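Local coordinates for protein histidine--tRNA ligase (Thermus thermophilus HB27, PDB 4RDX) that joins histidine to its cognate tRNA(His) at the expense of ATP, releasing AMP and diphosphate, as a homodimeric class II aminoacyl-tRNA synthetase, at residues Tyr131-Ser136 against Pro303-Ala308; Glu233-His238 against Tyr266-Phe271; Leu161-Ser166 against Phe271-Glu276. One frame throughout, in Å; residues are numbered along the deposited sequence.

Contact 1 (Tyr131-Ser136 against Pro303-Ala308); sequences YEALGS and PGVGFA. With HIS (histidine), chain D.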
loop_
_atom_site.group_PDB
_atom_site.type_symbol
_atom_site.label_atom_id
_atom_site.label_comp_id
_atom_site.label_asym_id
_atom_site.label_seq_id
_atom_site.Cartn_x
_atom_site.Cartn_y
_atom_site.Cartn_z
ATOM N N TYR A 131 -10.232 11.590 1.464
ATOM C CA TYR A 131 -11.639 11.320 1.711
ATOM C C TYR A 131 -12.462 12.194 0.780
ATOM O O TYR A 131 -12.170 13.378 0.633
ATOM C CB TYR A 131 -11.995 11.652 3.161
ATOM C CG TYR A 131 -13.484 11.702 3.433
ATOM C CD1 TYR A 131 -14.196 10.539 3.691
ATOM C CD2 TYR A 131 -14.174 12.912 3.443
ATOM C CE1 TYR A 131 -15.552 10.571 3.945
ATOM C CE2 TYR A 131 -15.532 12.955 3.693
ATOM C CZ TYR A 131 -16.215 11.781 3.945
ATOM O OH TYR A 131 -17.567 11.812 4.199
ATOM N N GLU A 132 -13.478 11.612 0.149
ATOM C CA GLU A 132 -14.421 12.372 -0.667
ATOM C C GLU A 132 -15.865 11.966 -0.398
ATOM O O GLU A 132 -16.188 10.789 -0.307
ATOM C CB GLU A 132 -14.126 12.211 -2.162
ATOM C CG GLU A 132 -12.735 12.637 -2.590
ATOM C CD GLU A 132 -12.425 14.084 -2.256
ATOM O OE1 GLU A 132 -13.358 14.913 -2.254
ATOM O OE2 GLU A 132 -11.244 14.390 -1.988
ATOM N N ALA A 133 -16.725 12.965 -0.261
ATOM C CA ALA A 133 -18.161 12.762 -0.234
ATOM C C ALA A 133 -18.707 13.382 -1.508
ATOM O O ALA A 133 -18.578 14.598 -1.731
ATOM C CB ALA A 133 -18.774 13.407 0.989
ATOM N N LEU A 134 -19.294 12.533 -2.349
ATOM C CA LEU A 134 -19.733 12.942 -3.676
ATOM C C LEU A 134 -21.233 12.755 -3.868
ATOM O O LEU A 134 -21.816 11.770 -3.404
ATOM C CB LEU A 134 -18.972 12.152 -4.744
ATOM C CG LEU A 134 -17.454 12.337 -4.804
ATOM C CD1 LEU A 134 -16.792 11.155 -5.497
ATOM C CD2 LEU A 134 -17.105 13.629 -5.520
ATOM N N GLY A 135 -21.854 13.711 -4.552
ATOM C CA GLY A 135 -23.246 13.585 -4.940
ATOM C C GLY A 135 -24.223 14.457 -4.173
ATOM O O GLY A 135 -25.434 14.299 -4.317
ATOM N N SER A 136 -23.712 15.378 -3.365
ATOM C CA SER A 136 -24.590 16.249 -2.593
ATOM C C SER A 136 -23.969 17.604 -2.231
ATOM O O SER A 136 -22.751 17.727 -2.098
ATOM C CB SER A 136 -25.090 15.520 -1.341
ATOM O OG SER A 136 -25.759 16.409 -0.455
ATOM N N PRO A 303 -21.427 17.422 -7.203
ATOM C CA PRO A 303 -20.824 18.243 -6.164
ATOM C C PRO A 303 -19.982 17.356 -5.259
ATOM O O PRO A 303 -20.309 16.171 -5.087
ATOM C CB PRO A 303 -22.030 18.828 -5.429
ATOM C CG PRO A 303 -23.111 17.872 -5.664
ATOM C CD PRO A 303 -22.850 17.201 -6.961
ATOM N N GLY A 304 -18.891 17.909 -4.728
ATOM C CA GLY A 304 -18.038 17.155 -3.825
ATOM C C GLY A 304 -17.459 17.931 -2.664
ATOM O O GLY A 304 -17.271 19.143 -2.733
ATOM N N VAL A 305 -17.175 17.227 -1.579
ATOM C CA VAL A 305 -16.404 17.841 -0.504
ATOM C C VAL A 305 -15.456 16.784 0.016
ATOM O O VAL A 305 -15.827 15.624 0.126
ATOM C CB VAL A 305 -17.307 18.406 0.614
ATOM C CG1 VAL A 305 -18.183 17.317 1.213
ATOM C CG2 VAL A 305 -16.468 19.091 1.691
ATOM N N GLY A 306 -14.220 17.163 0.305
ATOM C CA GLY A 306 -13.279 16.171 0.778
ATOM C C GLY A 306 -11.947 16.718 1.219
ATOM O O GLY A 306 -11.663 17.891 1.006
ATOM N N PHE A 307 -11.121 15.861 1.815
ATOM C CA PHE A 307 -9.833 16.302 2.328
ATOM C C PHE A 307 -8.710 15.321 2.038
ATOM O O PHE A 307 -8.949 14.159 1.708
ATOM C CB PHE A 307 -9.918 16.573 3.832
ATOM C CG PHE A 307 -10.204 15.351 4.665
ATOM C CD1 PHE A 307 -9.186 14.476 5.019
ATOM C CD2 PHE A 307 -11.490 15.087 5.103
ATOM C CE1 PHE A 307 -9.439 13.358 5.794
ATOM C CE2 PHE A 307 -11.761 13.973 5.889
ATOM C CZ PHE A 307 -10.731 13.100 6.221
ATOM N N ALA A 308 -7.483 15.808 2.159
ATOM C CA ALA A 308 -6.306 14.963 2.050
ATOM C C ALA A 308 -5.299 15.378 3.110
ATOM O O ALA A 308 -5.171 16.563 3.410
ATOM C CB ALA A 308 -5.693 15.073 0.664
HETATM N N HIS D . -5.469 19.931 -1.814
HETATM C CA HIS D . -6.895 19.638 -1.872
HETATM C C HIS D . -7.644 20.615 -0.980
HETATM O O HIS D . -8.833 20.864 -1.168
HETATM C CB HIS D . -7.154 18.193 -1.432
HETATM C CG HIS D . -8.599 17.787 -1.511
HETATM N ND1 HIS D . -9.571 18.570 -2.077
HETATM C CD2 HIS D . -9.214 16.665 -1.072
HETATM C CE1 HIS D . -10.731 17.959 -1.995
HETATM N NE2 HIS D . -10.551 16.793 -1.392
HETATM O OXT HIS D . -7.070 21.179 -0.049
#
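Glu132 and Gly306 face each other in an antiparallel pairing of two central strands of the catalytic sheet, 125-134 and 304-310, at the floor of the histidine pocket. The short strand axes run at 176° to each other. Five backbone hydrogen bonds set the register: Tyr131 and Phe307 exchange two, Ala133 and Val305 two more, and Gly135 N gives a fifth to Pro303 O (3.0 Å) just past the strand end. Between these hydrogen-bonded pairs lie the non-hydrogen-bonded ones, Glu132 with Gly306 and Leu134 with Gly304. With no side chain at Gly306, where a CB would clash with Glu132 OE1, the carboxylate can lie across the strand: OE1 of Glu132 comes to 3.3 Å from Gly306 CA. The chain is bent at chi2 (-58°), which brings the carboxylate back over the neighbouring strand. There Glu132 OE2 meets NE2 of the bound histidine at 2.6 Å in a weak, bent hydrogen bond. Tyr290 and Thr85 also bond the carboxylate, one to each oxygen, and so help to fix its rotation. On the other face, which helix 139-156 covers, Tyr131 CB sits over one face of the Phe307 ring, 3.8 Å from its centroid. The two rings are inclined by only 26° but slid so far apart that they barely overlap. Beside them Ala133 CB touches Val305 CG1 at 4.0 Å. Second strand of motif 2 against the strand of motif 3, with substrate on one face and a helix on the other: this is the class II synthetase active-site sheet.

Contact 2 (Glu233-His238 against Tyr266-Phe271); sequences EEARAH and YVRTAF. With HIS (histidine), chain D.
Arg268 stands at the corner of the chain between strands 266-267 and 269-275, and it reaches out to the first turns of helix 233-248, part of the region of histidyl-tRNA synthetases between motifs 2 and 3. The guanidinium lies against the helix backbone, with Ala235 N over one face, 4.1 Å from Arg268 NH2. Near its edge, in plane, is Glu234 OE1, 3.7 Å from Arg268 NH2; this is a long salt bridge, and the carboxylate is turned 57° out of the guanidinium plane. The same Arg268 NH2 touches Glu234 CB at 3.5 Å. From the next turn His238 comes across the arginine roughly at right angles. Its CG, anti to the backbone N (chi1 -174°), brings one face of the imidazole to Arg268 NH1, which lies 3.6 Å from His238 CG without the two planes being stacked. Nearer the backbone, Arg268 CG packs on His238 CD2 (3.8 Å), and Thr269 OG1 approaches the edge of the imidazole. The firmer polar partners are outside the two segments: Asp170 makes a salt bridge with Arg268 NE, while Asp142 of helix 139-156 bonds Thr269 OG1 and, weakly, His238 NE2. Were Arg268 replaced by an alanine, Asp170 would probably lose its cationic mate, and one face of the His238 ring the NH1 that lies over it. At the other end of the segment, Tyr266 CE1 lies 3.3 Å from O of the bound histidine, and this tyrosine closes the Arg-Gly-Leu-Asp-Tyr-Tyr signature typical of the histidyl-tRNA synthetase substrate pocket.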
loop_
_atom_site.group_PDB
_atom_site.type_symbol
_atom_site.label_atom_id
_atom_site.label_comp_id
_atom_site.label_asym_id
_atom_site.label_seq_id
_atom_site.Cartn_x
_atom_site.Cartn_y
_atom_site.Cartn_z
ATOM N N GLU A 233 -24.788 35.858 -1.181
ATOM C CA GLU A 233 -25.790 35.306 -0.269
ATOM C C GLU A 233 -25.753 33.777 -0.121
ATOM O O GLU A 233 -25.792 33.259 0.998
ATOM C CB GLU A 233 -27.182 35.776 -0.689
ATOM C CG GLU A 233 -27.320 37.288 -0.702
ATOM C CD GLU A 233 -28.510 37.757 -1.507
ATOM O OE1 GLU A 233 -29.343 36.906 -1.884
ATOM O OE2 GLU A 233 -28.607 38.974 -1.768
ATOM N N GLU A 234 -25.666 33.065 -1.242
ATOM C CA GLU A 234 -25.652 31.599 -1.236
ATOM C C GLU A 234 -24.442 30.999 -0.508
ATOM O O GLU A 234 -24.597 30.202 0.429
ATOM C CB GLU A 234 -25.728 31.071 -2.672
ATOM C CG GLU A 234 -26.968 31.543 -3.421
ATOM C CD GLU A 234 -26.911 31.279 -4.916
ATOM O OE1 GLU A 234 -26.251 30.304 -5.334
ATOM O OE2 GLU A 234 -27.529 32.057 -5.673
ATOM N N ALA A 235 -23.246 31.387 -0.944
ATOM C CA ALA A 235 -22.002 30.919 -0.338
ATOM C C ALA A 235 -21.960 31.244 1.154
ATOM O O ALA A 235 -21.567 30.411 1.977
ATOM C CB ALA A 235 -20.804 31.535 -1.051
ATOM N N ARG A 236 -22.382 32.460 1.491
ATOM C CA ARG A 236 -22.412 32.927 2.874
ATOM C C ARG A 236 -23.360 32.114 3.759
ATOM O O ARG A 236 -22.981 31.693 4.857
ATOM C CB ARG A 236 -22.786 34.409 2.926
ATOM C CG ARG A 236 -22.579 35.057 4.284
ATOM C CD ARG A 236 -22.964 36.528 4.254
ATOM N NE ARG A 236 -22.133 37.297 3.334
ATOM C CZ ARG A 236 -21.105 38.053 3.708
ATOM N NH1 ARG A 236 -20.779 38.148 4.990
ATOM N NH2 ARG A 236 -20.403 38.715 2.801
ATOM N N ALA A 237 -24.588 31.898 3.291
ATOM C CA ALA A 237 -25.559 31.105 4.049
ATOM C C ALA A 237 -25.072 29.670 4.239
ATOM O O ALA A 237 -25.224 29.084 5.320
ATOM C CB ALA A 237 -26.913 31.115 3.356
ATOM N N HIS A 238 -24.485 29.117 3.182
ATOM C CA HIS A 238 -23.887 27.787 3.241
ATOM C C HIS A 238 -22.829 27.718 4.345
ATOM O O HIS A 238 -22.848 26.820 5.206
ATOM C CB HIS A 238 -23.260 27.449 1.890
ATOM C CG HIS A 238 -22.734 26.051 1.801
ATOM N ND1 HIS A 238 -23.558 24.947 1.793
ATOM C CD2 HIS A 238 -21.469 25.577 1.713
ATOM C CE1 HIS A 238 -22.822 23.852 1.706
ATOM N NE2 HIS A 238 -21.552 24.207 1.656
ATOM N N TYR A 266 -12.682 24.763 -7.141
ATOM C CA TYR A 266 -12.969 24.826 -5.718
ATOM C C TYR A 266 -13.957 25.950 -5.454
ATOM O O TYR A 266 -13.765 27.075 -5.919
ATOM C CB TYR A 266 -11.691 25.058 -4.912
ATOM C CG TYR A 266 -10.718 23.902 -4.935
ATOM C CD1 TYR A 266 -10.895 22.804 -4.108
ATOM C CD2 TYR A 266 -9.611 23.918 -5.769
ATOM C CE1 TYR A 266 -10.003 21.749 -4.124
ATOM C CE2 TYR A 266 -8.717 22.869 -5.790
ATOM C CZ TYR A 266 -8.917 21.789 -4.966
ATOM O OH TYR A 266 -8.026 20.743 -4.983
ATOM N N VAL A 267 -15.023 25.639 -4.724
ATOM C CA VAL A 267 -16.025 26.633 -4.369
ATOM C C VAL A 267 -16.425 26.481 -2.906
ATOM O O VAL A 267 -16.244 25.415 -2.315
ATOM C CB VAL A 267 -17.282 26.516 -5.253
ATOM C CG1 VAL A 267 -16.972 26.909 -6.685
ATOM C CG2 VAL A 267 -17.852 25.104 -5.183
ATOM N N ARG A 268 -16.960 27.554 -2.330
ATOM C CA ARG A 268 -17.447 27.541 -0.951
ATOM C C ARG A 268 -16.386 27.115 0.068
ATOM O O ARG A 268 -15.289 27.672 0.101
ATOM C CB ARG A 268 -18.710 26.677 -0.831
ATOM C CG ARG A 268 -19.985 27.388 -1.291
ATOM C CD ARG A 268 -20.812 26.539 -2.250
ATOM N NE ARG A 268 -21.789 27.343 -2.983
ATOM C CZ ARG A 268 -23.085 27.410 -2.692
ATOM N NH1 ARG A 268 -23.580 26.709 -1.682
ATOM N NH2 ARG A 268 -23.888 28.174 -3.417
ATOM N N THR A 269 -16.719 26.116 0.882
ATOM C CA THR A 269 -15.885 25.704 2.012
ATOM C C THR A 269 -14.437 25.345 1.666
ATOM O O THR A 269 -14.174 24.558 0.752
ATOM C CB THR A 269 -16.516 24.512 2.767
ATOM O OG1 THR A 269 -17.934 24.696 2.866
ATOM C CG2 THR A 269 -15.924 24.396 4.162
ATOM N N ALA A 270 -13.504 25.939 2.404
ATOM C CA ALA A 270 -12.104 25.539 2.359
ATOM C C ALA A 270 -11.606 25.421 3.794
ATOM O O ALA A 270 -12.005 26.201 4.663
ATOM C CB ALA A 270 -11.272 26.552 1.584
ATOM N N PHE A 271 -10.747 24.439 4.049
ATOM C CA PHE A 271 -10.236 24.236 5.398
ATOM C C PHE A 271 -8.872 23.563 5.443
ATOM O O PHE A 271 -8.493 22.839 4.523
ATOM C CB PHE A 271 -11.248 23.488 6.273
ATOM C CG PHE A 271 -11.619 22.123 5.768
ATOM C CD1 PHE A 271 -12.568 21.967 4.765
ATOM C CD2 PHE A 271 -11.054 20.990 6.331
ATOM C CE1 PHE A 271 -12.921 20.706 4.318
ATOM C CE2 PHE A 271 -11.402 19.730 5.889
ATOM C CZ PHE A 271 -12.336 19.586 4.883
HETATM N N HIS D . -5.469 19.931 -1.814
HETATM C CA HIS D . -6.895 19.638 -1.872
HETATM C C HIS D . -7.644 20.615 -0.980
HETATM O O HIS D . -8.833 20.864 -1.168
HETATM C CB HIS D . -7.154 18.193 -1.432
HETATM C CG HIS D . -8.599 17.787 -1.511
HETATM N ND1 HIS D . -9.571 18.570 -2.077
HETATM C CD2 HIS D . -9.214 16.665 -1.072
HETATM C CE1 HIS D . -10.731 17.959 -1.995
HETATM N NE2 HIS D . -10.551 16.793 -1.392
HETATM O OXT HIS D . -7.070 21.179 -0.049
#

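Contact 3 (Leu161-Ser166 against Phe271-Glu276); sequences LKVKLS and FEVHHE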
loop_
_atom_site.group_PDB
_atom_site.type_symbol
_atom_site.label_atom_id
_atom_site.label_comp_id
_atom_site.label_asym_id
_atom_site.label_seq_id
_atom_site.Cartn_x
_atom_site.Cartn_y
_atom_site.Cartn_z
ATOM N N LEU A 161 -3.621 21.079 17.809
ATOM C CA LEU A 161 -3.866 21.210 16.376
ATOM C C LEU A 161 -4.590 22.525 16.119
ATOM O O LEU A 161 -5.351 22.987 16.968
ATOM C CB LEU A 161 -4.740 20.054 15.881
ATOM C CG LEU A 161 -4.324 18.610 16.164
ATOM C CD1 LEU A 161 -5.534 17.688 16.082
ATOM C CD2 LEU A 161 -3.240 18.156 15.197
ATOM N N LYS A 162 -4.364 23.137 14.959
ATOM C CA LYS A 162 -5.154 24.318 14.603
ATOM C C LYS A 162 -6.031 24.107 13.374
ATOM O O LYS A 162 -5.533 23.994 12.252
ATOM C CB LYS A 162 -4.288 25.565 14.405
ATOM C CG LYS A 162 -5.140 26.800 14.113
ATOM C CD LYS A 162 -4.354 27.919 13.462
ATOM C CE LYS A 162 -3.450 28.614 14.457
ATOM N NZ LYS A 162 -2.612 29.642 13.783
ATOM N N VAL A 163 -7.342 24.067 13.592
ATOM C CA VAL A 163 -8.295 23.969 12.495
ATOM C C VAL A 163 -8.590 25.348 11.915
ATOM O O VAL A 163 -9.061 26.241 12.619
ATOM C CB VAL A 163 -9.621 23.329 12.949
ATOM C CG1 VAL A 163 -10.581 23.210 11.772
ATOM C CG2 VAL A 163 -9.366 21.968 13.579
ATOM N N LYS A 164 -8.295 25.518 10.632
ATOM C CA LYS A 164 -8.614 26.747 9.922
ATOM C C LYS A 164 -9.789 26.503 8.990
ATOM O O LYS A 164 -9.804 25.522 8.243
ATOM C CB LYS A 164 -7.419 27.229 9.099
ATOM C CG LYS A 164 -6.168 27.523 9.900
ATOM C CD LYS A 164 -5.122 28.183 9.018
ATOM C CE LYS A 164 -3.903 28.599 9.819
ATOM N NZ LYS A 164 -2.965 29.419 9.004
ATOM N N LEU A 165 -10.767 27.402 9.039
ATOM C CA LEU A 165 -11.948 27.323 8.188
ATOM C C LEU A 165 -12.189 28.643 7.466
ATOM O O LEU A 165 -11.980 29.719 8.030
ATOM C CB LEU A 165 -13.186 26.963 9.018
ATOM C CG LEU A 165 -14.528 27.037 8.273
ATOM C CD1 LEU A 165 -14.677 25.878 7.302
ATOM C CD2 LEU A 165 -15.709 27.105 9.233
ATOM N N SER A 166 -12.629 28.552 6.214
ATOM C CA SER A 166 -13.010 29.725 5.439
ATOM C C SER A 166 -13.820 29.332 4.208
ATOM O O SER A 166 -14.248 28.186 4.071
ATOM C CB SER A 166 -11.775 30.522 5.015
ATOM O OG SER A 166 -12.132 31.835 4.616
ATOM N N PHE A 271 -10.747 24.439 4.049
ATOM C CA PHE A 271 -10.236 24.236 5.398
ATOM C C PHE A 271 -8.872 23.563 5.443
ATOM O O PHE A 271 -8.493 22.839 4.523
ATOM C CB PHE A 271 -11.248 23.488 6.273
ATOM C CG PHE A 271 -11.619 22.123 5.768
ATOM C CD1 PHE A 271 -12.568 21.967 4.765
ATOM C CD2 PHE A 271 -11.054 20.990 6.331
ATOM C CE1 PHE A 271 -12.921 20.706 4.318
ATOM C CE2 PHE A 271 -11.402 19.730 5.889
ATOM C CZ PHE A 271 -12.336 19.586 4.883
ATOM N N GLU A 272 -8.133 23.834 6.513
ATOM C CA GLU A 272 -6.813 23.252 6.706
ATOM C C GLU A 272 -6.653 22.852 8.162
ATOM O O GLU A 272 -7.379 23.338 9.017
ATOM C CB GLU A 272 -5.727 24.259 6.332
ATOM C CG GLU A 272 -5.704 24.650 4.872
ATOM C CD GLU A 272 -4.777 25.813 4.608
ATOM O OE1 GLU A 272 -4.332 26.445 5.588
ATOM O OE2 GLU A 272 -4.492 26.096 3.426
ATOM N N VAL A 273 -5.714 21.957 8.445
ATOM C CA VAL A 273 -5.348 21.660 9.829
ATOM C C VAL A 273 -3.836 21.757 9.983
ATOM O O VAL A 273 -3.087 21.142 9.225
ATOM C CB VAL A 273 -5.830 20.269 10.292
ATOM C CG1 VAL A 273 -5.322 19.973 11.696
ATOM C CG2 VAL A 273 -7.346 20.188 10.250
ATOM N N HIS A 274 -3.387 22.540 10.957
ATOM C CA HIS A 274 -1.962 22.783 11.136
ATOM C C HIS A 274 -1.424 22.236 12.447
ATOM O O HIS A 274 -2.173 22.003 13.397
ATOM C CB HIS A 274 -1.664 24.278 11.056
ATOM C CG HIS A 274 -1.803 24.846 9.676
ATOM N ND1 HIS A 274 -0.722 25.086 8.865
ATOM C CD2 HIS A 274 -2.900 25.216 8.976
ATOM C CE1 HIS A 274 -1.144 25.587 7.711
ATOM N NE2 HIS A 274 -2.459 25.673 7.756
ATOM N N HIS A 275 -0.111 22.041 12.485
ATOM C CA HIS A 275 0.568 21.629 13.703
ATOM C C HIS A 275 1.864 22.414 13.857
ATOM O O HIS A 275 2.561 22.677 12.876
ATOM C CB HIS A 275 0.849 20.123 13.683
ATOM C CG HIS A 275 1.194 19.557 15.026
ATOM N ND1 HIS A 275 2.479 19.549 15.521
ATOM C CD2 HIS A 275 0.419 18.986 15.976
ATOM C CE1 HIS A 275 2.482 18.996 16.721
ATOM N NE2 HIS A 275 1.242 18.647 17.022
ATOM N N GLU A 276 2.182 22.794 15.091
ATOM C CA GLU A 276 3.430 23.496 15.374
ATOM C C GLU A 276 4.625 22.567 15.219
ATOM O O GLU A 276 4.463 21.347 15.110
ATOM C CB GLU A 276 3.411 24.109 16.774
ATOM C CG GLU A 276 3.322 23.101 17.901
ATOM C CD GLU A 276 1.900 22.672 18.191
ATOM O OE1 GLU A 276 1.158 22.355 17.237
ATOM O OE2 GLU A 276 1.522 22.669 19.379
#
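Lys164 reaches across to Glu272 and His274 of the neighbouring antiparallel strand. Its CB lies 3.9 Å from Glu272 O, the oxygen that accepts the Lys164 backbone N-H. With CG anti to the carbonyl carbon (chi1 -60°) and the rest of the chain extended, the methylenes come up obliquely beside the CD2 edge of the His274 ring and carry NZ over its face. Lys164 CG reaches His274 CD2 at 4.1 Å, CD also nears the Glu272 carboxylate, and Lys164 CE comes to 3.6 Å from His274 CD2. At the tip, Lys164 NZ stands 4.0 Å from His274 NE2. Lys164 NZ is 4.7 Å from Glu272 OE1, too far for a salt bridge, though the opposite charge probably steadies it. The ring is held at both nitrogens: His274 NE2 donates to Glu272 OE1 in a nearly straight bond (3.0 Å, 172°), and ND1 is bonded to Ser282. OE1 lies in the imidazole plane, yet it is itself met from above the carboxylate plane. Arg261 of the histidine pocket forms a salt bridge with the other oxygen, OE2, so Glu272 links the imidazole to a pocket residue. Four backbone bonds pair Lys162 with His274 and Lys164 with Glu272. On the reverse face Val163 CG2 meets Val273 CG2 (4.3 Å), and Leu165 CD1 touches Phe271 CB. That apolar face is covered by helix 139-156 through Phe271, Val273 and Val163, and Leu165 also reaches helix 233-248; within the sheet, strand 161-167 lies between 269-275 and the short outermost strand 254-255.

In the fold
All three contacts belong to the catalytic domain, and contacts 2 and 3 share Phe271: strand 269-275 leads from the corner of contact 2 to its pairing with strand 161-167 in contact 3. A probable hydrogen bond, Ala270 O to Ser166 N at 2.9 Å, continues that pairing toward the corner. Contact 1 lies across the intervening strand 283-290, its centre about 14 Å from that of contact 2 and about 18 Å from that of contact 3. Phe307 CB nevertheless packs on Phe271 CZ at 4.0 Å. Bound histidine touches contacts 1 and 2, through Glu132 and the Gly306 backbone in contact 1 and Tyr266 in contact 2; the side chain of Glu272 in contact 3 is about 6 Å from the bound histidine.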